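Local coordinates for protein cytochrome c' (Thermochromatium tepidum, PDB 3VRC) that binds a covalently attached c-type heme in a four-helix bundle and probably serves in electron transfer in this thermophilic purple photosynthetic bacterium, at residues G24-N29 against R40-V45. Numbering follows the deposited sequence.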
loop_
_atom_site.group_PDB
_atom_site.type_symbol
_atom_site.label_atom_id
_atom_site.label_comp_id
_atom_site.label_asym_id
_atom_site.label_seq_id
_atom_site.Cartn_x
_atom_site.Cartn_y
_atom_site.Cartn_z
ATOM N N GLY B 24 -4.171 -8.871 -7.957
ATOM C CA GLY B 24 -4.945 -10.077 -8.028
ATOM C C GLY B 24 -6.416 -9.798 -8.117
ATOM O O GLY B 24 -7.152 -10.528 -8.814
ATOM N N LYS B 25 -6.912 -8.748 -7.448
ATOM C CA LYS B 25 -8.332 -8.420 -7.582
ATOM C C LYS B 25 -8.626 -7.967 -8.996
ATOM O O LYS B 25 -9.718 -8.295 -9.517
ATOM C CB LYS B 25 -8.711 -7.286 -6.572
ATOM C CG LYS B 25 -8.660 -7.739 -5.124
ATOM C CD LYS B 25 -9.179 -6.825 -4.049
ATOM C CE LYS B 25 -8.169 -5.852 -3.688
ATOM N NZ LYS B 25 -8.684 -4.780 -2.801
ATOM N N ILE B 26 -7.758 -7.171 -9.598
ATOM C CA ILE B 26 -8.016 -6.740 -10.982
ATOM C C ILE B 26 -8.080 -7.955 -11.915
ATOM O O ILE B 26 -9.004 -8.064 -12.729
ATOM C CB ILE B 26 -6.989 -5.712 -11.420
ATOM C CG1 ILE B 26 -7.036 -4.487 -10.518
ATOM C CG2 ILE B 26 -7.238 -5.334 -12.902
ATOM C CD1 ILE B 26 -5.917 -3.472 -10.755
ATOM N N LYS B 27 -7.131 -8.886 -11.774
ATOM C CA LYS B 27 -7.128 -10.082 -12.613
ATOM C C LYS B 27 -8.445 -10.819 -12.449
ATOM O O LYS B 27 -9.089 -11.252 -13.443
ATOM C CB LYS B 27 -5.965 -10.966 -12.207
ATOM C CG LYS B 27 -5.853 -12.232 -13.031
ATOM C CD LYS B 27 -4.542 -12.962 -12.778
ATOM C CE LYS B 27 -4.263 -14.135 -13.714
ATOM N NZ LYS B 27 -5.035 -15.333 -13.261
ATOM N N ALA B 28 -8.912 -10.952 -11.207
ATOM C CA ALA B 28 -10.147 -11.680 -10.959
ATOM C C ALA B 28 -11.352 -11.061 -11.596
ATOM O O ALA B 28 -12.238 -11.741 -12.110
ATOM C CB ALA B 28 -10.383 -11.880 -9.461
ATOM N N ASN B 29 -11.415 -9.733 -11.567
ATOM C CA ASN B 29 -12.525 -8.993 -12.200
ATOM C C ASN B 29 -12.487 -9.123 -13.702
ATOM O O ASN B 29 -13.543 -9.146 -14.348
ATOM C CB ASN B 29 -12.461 -7.536 -11.789
ATOM C CG ASN B 29 -13.123 -7.300 -10.442
ATOM O OD1 ASN B 29 -14.339 -7.144 -10.367
ATOM N ND2 ASN B 29 -12.349 -7.293 -9.357
ATOM N N ARG B 40 -11.442 0.095 -9.773
ATOM C CA ARG B 40 -10.977 1.466 -9.480
ATOM C C ARG B 40 -10.172 1.488 -8.200
ATOM O O ARG B 40 -9.064 2.019 -8.143
ATOM C CB ARG B 40 -12.182 2.425 -9.313
ATOM C CG ARG B 40 -12.776 2.883 -10.629
ATOM C CD ARG B 40 -13.956 3.862 -10.358
ATOM N NE ARG B 40 -14.567 4.297 -11.617
ATOM C CZ ARG B 40 -15.601 3.720 -12.232
ATOM N NH1 ARG B 40 -16.286 2.717 -11.658
ATOM N NH2 ARG B 40 -16.009 4.210 -13.392
ATOM N N ALA B 41 -10.728 0.944 -7.128
ATOM C CA ALA B 41 -10.055 1.011 -5.824
ATOM C C ALA B 41 -8.702 0.269 -5.900
ATOM O O ALA B 41 -7.696 0.733 -5.366
ATOM C CB ALA B 41 -10.960 0.409 -4.757
ATOM N N ALA B 42 -8.694 -0.906 -6.509
ATOM C CA ALA B 42 -7.475 -1.710 -6.620
ATOM C C ALA B 42 -6.435 -1.009 -7.473
ATOM O O ALA B 42 -5.244 -0.974 -7.121
ATOM C CB ALA B 42 -7.812 -3.053 -7.178
ATOM N N ALA B 43 -6.850 -0.484 -8.625
ATOM C CA ALA B 43 -5.929 0.230 -9.509
ATOM C C ALA B 43 -5.359 1.460 -8.823
ATOM O O ALA B 43 -4.195 1.800 -9.012
ATOM C CB ALA B 43 -6.639 0.635 -10.785
ATOM N N ASN B 44 -6.191 2.144 -8.006
ATOM C CA ASN B 44 -5.680 3.335 -7.297
ATOM C C ASN B 44 -4.566 2.931 -6.310
ATOM O O ASN B 44 -3.633 3.731 -6.138
ATOM C CB ASN B 44 -6.816 4.029 -6.564
ATOM C CG ASN B 44 -7.754 4.750 -7.508
ATOM O OD1 ASN B 44 -7.483 4.887 -8.700
ATOM N ND2 ASN B 44 -8.848 5.216 -6.945
ATOM N N VAL B 45 -4.694 1.775 -5.692
ATOM C CA VAL B 45 -3.615 1.311 -4.807
ATOM C C VAL B 45 -2.330 1.119 -5.623
ATOM O O VAL B 45 -1.231 1.537 -5.212
ATOM C CB VAL B 45 -3.975 0.023 -4.089
ATOM C CG1 VAL B 45 -2.743 -0.527 -3.377
ATOM C CG2 VAL B 45 -5.089 0.242 -3.088
#
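Ile26 lays its longer branch against Ala42 and Ala43, and this apolar packing carries most of the contact. Its CG1 meets Ala42 CB at 3.7 Å, while CD1 runs on past that methyl to lie 3.8 Å from Ala43 N and 4.2 Å from Ala43 CB. The first torsion sets this reach: with CG1 anti to the carbonyl carbon (chi1 -60°) and chi2 extended at 172°, the ethyl arm is directed at helix 36-50. Lys25 flanks Ala42 more loosely, its CB 4.4 Å from Ala42 CB; its chain then turns back along helix 5-31, where Lys25 makes a cation-pi contact with Trp21. The segment axes approach to 9.2 Å, and Ile26 CA and Ala42 CA, the nearest such pair, are 6.7 Å apart.

The polar interactions near the contact centre on Asn29, at the end of 24-29. Asn29 ND2 donates back to Lys25 O at 2.8 Å, and this oxygen also takes the helical bond from Asn29 N, the two donors arriving from opposite faces of the carbonyl plane. Asn29 OD1 accepts from Asn35 N, and ND2 also donates to Gln38 OE1, tying the end of helix 5-31 to the start of the next helix.

The segments run roughly antiparallel, their directions 145° apart, as expected for consecutive helices of the cytochrome c' four-helix bundle. Leu98 of helix 81-103 touches both Ile26 and Ala43, and Val110 and Phe114 of helix 107-128 also touch Ile26, whose side chain lies about 9 Å from the heme.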